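Local atomic coordinates of galactose-binding like protein (Bacteroides thetaiotaomicron, PDB entry 7M1A), a protein that is a SusE-like calcium-binding protein, probably a lipoprotein, represented by its C-terminal galactose-binding-like domain, and probably helps bind or break down glycans. Residues A[1-13]-A[166-177]. Numbering follows the deposited sequence.
Sequences MELDKTKFREMYL and YNICFTELTFWG. With CA (calcium ion), chain F.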
loop_
_atom_site.group_PDB
_atom_site.type_symbol
_atom_site.label_atom_id
_atom_site.label_comp_id
_atom_site.label_asym_id
_atom_site.label_seq_id
_atom_site.Cartn_x
_atom_site.Cartn_y
_atom_site.Cartn_z
HETATM N N MSE A 1 -23.987 -8.961 6.423
HETATM C CA MSE A 1 -23.552 -7.580 6.070
HETATM C C MSE A 1 -22.341 -7.578 5.164
HETATM O O MSE A 1 -21.491 -8.459 5.296
HETATM C CB MSE A 1 -23.237 -6.727 7.318
HETATM C CG MSE A 1 -21.890 -6.959 8.067
HETATM SE SE MSE A 1 -21.594 -5.454 9.310
HETATM C CE MSE A 1 -20.525 -4.142 8.292
ATOM N N GLU A 2 -22.301 -6.609 4.240
ATOM C CA GLU A 2 -21.110 -6.387 3.468
ATOM C C GLU A 2 -20.083 -5.750 4.412
ATOM O O GLU A 2 -20.339 -4.742 5.095
ATOM C CB GLU A 2 -21.435 -5.490 2.271
ATOM C CG GLU A 2 -20.186 -5.210 1.463
ATOM C CD GLU A 2 -20.435 -4.448 0.174
ATOM O OE1 GLU A 2 -21.508 -4.649 -0.455
ATOM O OE2 GLU A 2 -19.487 -3.767 -0.213
ATOM N N LEU A 3 -18.852 -6.257 4.383
ATOM C CA LEU A 3 -17.839 -5.630 5.238
ATOM C C LEU A 3 -17.482 -4.252 4.691
ATOM O O LEU A 3 -17.495 -4.028 3.469
ATOM C CB LEU A 3 -16.587 -6.506 5.284
ATOM C CG LEU A 3 -16.725 -7.913 5.904
ATOM C CD1 LEU A 3 -15.334 -8.519 6.170
ATOM C CD2 LEU A 3 -17.571 -7.939 7.192
ATOM N N ASP A 4 -17.240 -3.299 5.582
ATOM C CA ASP A 4 -17.022 -1.900 5.256
ATOM C C ASP A 4 -15.641 -1.725 4.614
ATOM O O ASP A 4 -14.591 -1.801 5.272
ATOM C CB ASP A 4 -17.126 -1.077 6.550
ATOM C CG ASP A 4 -17.020 0.430 6.273
ATOM O OD1 ASP A 4 -16.712 0.817 5.150
ATOM O OD2 ASP A 4 -17.205 1.197 7.298
ATOM N N LYS A 5 -15.676 -1.530 3.289
ATOM C CA LYS A 5 -14.437 -1.411 2.498
ATOM C C LYS A 5 -13.623 -0.159 2.831
ATOM O O LYS A 5 -12.416 -0.162 2.569
ATOM C CB LYS A 5 -14.719 -1.436 0.987
ATOM C CG LYS A 5 -15.257 -2.783 0.534
ATOM C CD LYS A 5 -15.709 -2.757 -0.910
ATOM C CE LYS A 5 -16.047 -4.157 -1.404
ATOM N NZ LYS A 5 -16.552 -4.134 -2.797
ATOM N N THR A 6 -14.273 0.831 3.500
ATOM C CA THR A 6 -13.511 2.010 3.889
ATOM C C THR A 6 -12.420 1.701 4.903
ATOM O O THR A 6 -11.467 2.487 5.040
ATOM C CB THR A 6 -14.394 3.198 4.331
ATOM O OG1 THR A 6 -14.933 2.839 5.617
ATOM C CG2 THR A 6 -15.450 3.601 3.312
ATOM N N LYS A 7 -12.564 0.549 5.599
ATOM C CA LYS A 7 -11.644 0.118 6.620
ATOM C C LYS A 7 -10.533 -0.788 6.068
ATOM O O LYS A 7 -9.568 -1.142 6.761
ATOM C CB LYS A 7 -12.372 -0.607 7.729
ATOM C CG LYS A 7 -13.402 0.284 8.407
ATOM C CD LYS A 7 -14.010 -0.369 9.605
ATOM C CE LYS A 7 -15.058 0.523 10.293
ATOM N NZ LYS A 7 -14.569 1.921 10.558
ATOM N N PHE A 8 -10.677 -1.258 4.815
ATOM C CA PHE A 8 -9.658 -2.227 4.299
ATOM C C PHE A 8 -8.321 -1.486 4.122
ATOM O O PHE A 8 -8.290 -0.278 3.802
ATOM C CB PHE A 8 -10.091 -2.787 2.918
ATOM C CG PHE A 8 -11.229 -3.768 2.889
ATOM C CD1 PHE A 8 -12.099 -3.948 3.972
ATOM C CD2 PHE A 8 -11.420 -4.539 1.712
ATOM C CE1 PHE A 8 -13.146 -4.865 3.898
ATOM C CE2 PHE A 8 -12.474 -5.447 1.613
ATOM C CZ PHE A 8 -13.356 -5.578 2.681
ATOM N N ARG A 9 -7.225 -2.227 4.292
ATOM C CA ARG A 9 -5.917 -1.619 4.133
ATOM C C ARG A 9 -4.961 -2.540 3.402
ATOM O O ARG A 9 -4.929 -3.763 3.675
ATOM C CB ARG A 9 -5.275 -1.307 5.499
ATOM C CG ARG A 9 -6.072 -0.284 6.285
ATOM C CD ARG A 9 -5.954 1.149 5.811
ATOM N NE ARG A 9 -6.623 2.077 6.638
ATOM C CZ ARG A 9 -7.865 2.522 6.456
ATOM N NH1 ARG A 9 -8.596 2.087 5.459
ATOM N NH2 ARG A 9 -8.384 3.408 7.277
ATOM N N GLU A 10 -4.198 -1.988 2.448
ATOM C CA GLU A 10 -3.126 -2.733 1.793
ATOM C C GLU A 10 -2.077 -3.130 2.843
ATOM O O GLU A 10 -1.855 -2.411 3.814
ATOM C CB GLU A 10 -2.556 -1.824 0.699
ATOM C CG GLU A 10 -1.429 -2.384 -0.119
ATOM C CD GLU A 10 -0.026 -2.126 0.339
ATOM O OE1 GLU A 10 0.123 -1.847 1.561
ATOM O OE2 GLU A 10 0.870 -2.373 -0.443
HETATM N N MSE A 11 -1.487 -4.321 2.640
HETATM C CA MSE A 11 -0.294 -4.728 3.366
HETATM C C MSE A 11 0.764 -5.125 2.357
HETATM O O MSE A 11 0.451 -5.375 1.176
HETATM C CB MSE A 11 -0.622 -5.855 4.312
HETATM C CG MSE A 11 -1.604 -5.420 5.377
HETATM SE SE MSE A 11 -1.907 -6.796 6.730
HETATM C CE MSE A 11 -0.200 -6.641 7.623
ATOM N N TYR A 12 2.007 -5.367 2.842
ATOM C CA TYR A 12 3.048 -5.756 1.896
ATOM C C TYR A 12 4.038 -6.561 2.719
ATOM O O TYR A 12 4.756 -5.995 3.565
ATOM C CB TYR A 12 3.767 -4.585 1.233
ATOM C CG TYR A 12 4.680 -5.116 0.145
ATOM C CD1 TYR A 12 4.174 -5.624 -1.084
ATOM C CD2 TYR A 12 6.060 -5.249 0.411
ATOM C CE1 TYR A 12 5.032 -6.191 -2.023
ATOM C CE2 TYR A 12 6.910 -5.803 -0.542
ATOM C CZ TYR A 12 6.386 -6.309 -1.726
ATOM O OH TYR A 12 7.213 -6.906 -2.612
ATOM N N LEU A 13 3.975 -7.899 2.584
ATOM C CA LEU A 13 4.847 -8.811 3.309
ATOM C C LEU A 13 5.970 -9.265 2.408
ATOM O O LEU A 13 5.868 -9.150 1.216
ATOM C CB LEU A 13 4.063 -10.060 3.737
ATOM C CG LEU A 13 2.726 -9.848 4.447
ATOM C CD1 LEU A 13 2.167 -11.149 5.011
ATOM C CD2 LEU A 13 2.885 -8.819 5.599
ATOM N N TYR A 166 1.279 -17.007 -13.746
ATOM C CA TYR A 166 1.050 -16.769 -12.318
ATOM C C TYR A 166 0.583 -15.323 -12.043
ATOM O O TYR A 166 0.239 -15.040 -10.900
ATOM C CB TYR A 166 2.327 -17.028 -11.502
ATOM C CG TYR A 166 2.753 -18.462 -11.410
ATOM C CD1 TYR A 166 1.865 -19.481 -11.097
ATOM C CD2 TYR A 166 4.033 -18.832 -11.813
ATOM C CE1 TYR A 166 2.273 -20.831 -11.007
ATOM C CE2 TYR A 166 4.444 -20.161 -11.756
ATOM C CZ TYR A 166 3.556 -21.165 -11.384
ATOM O OH TYR A 166 3.964 -22.470 -11.297
ATOM N N ASN A 167 0.593 -14.424 -13.062
ATOM C CA ASN A 167 0.163 -13.046 -12.866
ATOM C C ASN A 167 -1.313 -12.975 -12.506
ATOM O O ASN A 167 -2.083 -13.872 -12.780
ATOM C CB ASN A 167 0.583 -12.207 -14.085
ATOM C CG ASN A 167 2.078 -12.002 -14.077
ATOM O OD1 ASN A 167 2.602 -11.271 -13.211
ATOM N ND2 ASN A 167 2.786 -12.597 -15.025
ATOM N N ILE A 168 -1.709 -11.823 -11.975
ATOM C CA ILE A 168 -3.125 -11.604 -11.741
ATOM C C ILE A 168 -3.492 -10.133 -11.968
ATOM O O ILE A 168 -2.769 -9.211 -11.573
ATOM C CB ILE A 168 -3.563 -12.091 -10.322
ATOM C CG1 ILE A 168 -5.076 -11.975 -10.094
ATOM C CG2 ILE A 168 -2.756 -11.360 -9.237
ATOM C CD1 ILE A 168 -5.559 -12.640 -8.837
ATOM N N CYS A 169 -4.685 -9.891 -12.555
ATOM C CA CYS A 169 -5.283 -8.559 -12.561
ATOM C C CYS A 169 -6.808 -8.761 -12.372
ATOM O O CYS A 169 -7.387 -9.732 -12.860
ATOM C CB CYS A 169 -4.983 -7.826 -13.876
ATOM S SG CYS A 169 -5.598 -8.586 -15.401
ATOM N N PHE A 170 -7.464 -7.791 -11.750
ATOM C CA PHE A 170 -8.908 -7.809 -11.572
ATOM C C PHE A 170 -9.355 -6.435 -11.062
ATOM O O PHE A 170 -8.473 -5.602 -10.707
ATOM C CB PHE A 170 -9.443 -8.944 -10.689
ATOM C CG PHE A 170 -9.053 -8.850 -9.252
ATOM C CD1 PHE A 170 -7.749 -9.233 -8.849
ATOM C CD2 PHE A 170 -9.943 -8.434 -8.285
ATOM C CE1 PHE A 170 -7.374 -9.204 -7.500
ATOM C CE2 PHE A 170 -9.555 -8.394 -6.923
ATOM C CZ PHE A 170 -8.267 -8.753 -6.568
ATOM N N THR A 171 -10.693 -6.174 -11.030
ATOM C CA THR A 171 -11.184 -4.836 -10.738
ATOM C C THR A 171 -11.760 -4.684 -9.320
ATOM O O THR A 171 -11.718 -3.519 -8.805
ATOM C CB THR A 171 -12.201 -4.340 -11.777
ATOM O OG1 THR A 171 -12.601 -3.005 -11.442
ATOM C CG2 THR A 171 -13.476 -5.175 -11.840
ATOM N N GLU A 172 -12.368 -5.707 -8.695
ATOM C CA GLU A 172 -13.051 -5.493 -7.420
ATOM C C GLU A 172 -13.211 -6.840 -6.734
ATOM O O GLU A 172 -13.401 -7.868 -7.421
ATOM C CB GLU A 172 -14.459 -4.867 -7.616
ATOM C CG GLU A 172 -15.144 -4.371 -6.344
ATOM C CD GLU A 172 -14.464 -3.183 -5.653
ATOM O OE1 GLU A 172 -13.563 -2.556 -6.239
ATOM O OE2 GLU A 172 -14.914 -2.835 -4.558
ATOM N N LEU A 173 -13.190 -6.827 -5.395
ATOM C CA LEU A 173 -13.638 -7.977 -4.623
ATOM C C LEU A 173 -14.584 -7.476 -3.553
ATOM O O LEU A 173 -14.614 -6.265 -3.262
ATOM C CB LEU A 173 -12.460 -8.821 -4.095
ATOM C CG LEU A 173 -11.300 -8.085 -3.435
ATOM C CD1 LEU A 173 -11.769 -7.492 -2.115
ATOM C CD2 LEU A 173 -10.147 -9.069 -3.247
ATOM N N THR A 174 -15.382 -8.395 -2.970
ATOM C CA THR A 174 -16.279 -8.022 -1.890
ATOM C C THR A 174 -16.285 -9.179 -0.894
ATOM O O THR A 174 -16.328 -10.346 -1.298
ATOM C CB THR A 174 -17.708 -7.786 -2.410
ATOM O OG1 THR A 174 -17.608 -6.728 -3.394
ATOM C CG2 THR A 174 -18.661 -7.328 -1.326
ATOM N N PHE A 175 -16.305 -8.833 0.406
ATOM C CA PHE A 175 -16.540 -9.812 1.461
ATOM C C PHE A 175 -17.850 -9.462 2.187
ATOM O O PHE A 175 -18.189 -8.294 2.382
ATOM C CB PHE A 175 -15.468 -9.832 2.549
ATOM C CG PHE A 175 -14.155 -10.374 2.066
ATOM C CD1 PHE A 175 -13.227 -9.612 1.318
ATOM C CD2 PHE A 175 -13.867 -11.702 2.283
ATOM C CE1 PHE A 175 -12.047 -10.187 0.847
ATOM C CE2 PHE A 175 -12.679 -12.264 1.800
ATOM C CZ PHE A 175 -11.739 -11.519 1.084
ATOM N N TRP A 176 -18.567 -10.507 2.608
ATOM C CA TRP A 176 -19.708 -10.382 3.492
ATOM C C TRP A 176 -19.414 -11.202 4.758
ATOM O O TRP A 176 -18.728 -12.202 4.641
ATOM C CB TRP A 176 -21.031 -10.820 2.795
ATOM C CG TRP A 176 -21.496 -10.023 1.625
ATOM C CD1 TRP A 176 -22.449 -9.033 1.624
ATOM C CD2 TRP A 176 -20.969 -10.099 0.275
ATOM N NE1 TRP A 176 -22.574 -8.547 0.378
ATOM C CE2 TRP A 176 -21.730 -9.172 -0.491
ATOM C CE3 TRP A 176 -20.018 -10.890 -0.406
ATOM C CZ2 TRP A 176 -21.602 -9.063 -1.866
ATOM C CZ3 TRP A 176 -19.890 -10.784 -1.787
ATOM C CH2 TRP A 176 -20.674 -9.866 -2.522
ATOM N N GLY A 177 -19.942 -10.767 5.926
ATOM C CA GLY A 177 -19.930 -11.614 7.138
ATOM C C GLY A 177 -20.473 -10.965 8.386
ATOM O O GLY A 177 -21.299 -10.047 8.073
HETATM CA CA CA F . -12.697 -1.552 -8.127
HETATM O O HOH W 1 -23.775 -6.126 -0.625
HETATM O O HOH W 2 -16.707 -6.086 1.529
HETATM O O HOH W 3 -12.323 -0.146 -9.972
#
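Lys5 drives its ammonium group into strand 172-176, where three acceptors grip it: Glu172 OE2 at 2.7 Å from NZ in a salt bridge, Thr174 OG1 at 2.9 Å from NZ, and the carbonyl Leu173 O. With CG anti to its carbonyl carbon (chi1 -66°) and the chain extended beyond CG, NZ reaches the strand. Glu172 meets it through the anti lone pair of OE2, an oxygen that also accepts from Gly32 N, whereas OE1 binds the calcium ion at 2.3 Å. One carboxylate thus links the N-terminal segment to the metal site, which Thr171 O, Tyr28, Asn31, Arg33 and a water complete. Replacing Lys5 by an alanine would probably leave Glu172 OE2 with Gly32 N but no ammonium partner, and Thr174 OG1 and Leu173 O without this donor. Backbone bonds pair the chain ends in antiparallel register around a single bridge, Glu2 opposite Trp176. Leu3 N donates to Phe175 O (2.9 Å, 169° at the hydrogen) and Gly177 N to Met1 O (2.9 Å). A water mediates between Leu3 O and Phe175 N. Glu2 lays CG over one face of the Trp176 indole, and a second water joins Glu2 OE1 to Trp176 NE1. Apolar packing backs the polar contacts: Leu3 CD1 lies 3.9 Å from Phe175 CB, and Leu173 CD1 meets the Phe8 ring at its edge. The contact ties both chain ends together across two antiparallel sheets, consistent with the beta-sandwich of a galactose-binding-like domain: strand 169-176 runs between strands 45-46 and 70-74, and Phe8 and Phe175 touch strand 56-66 of the other sheet.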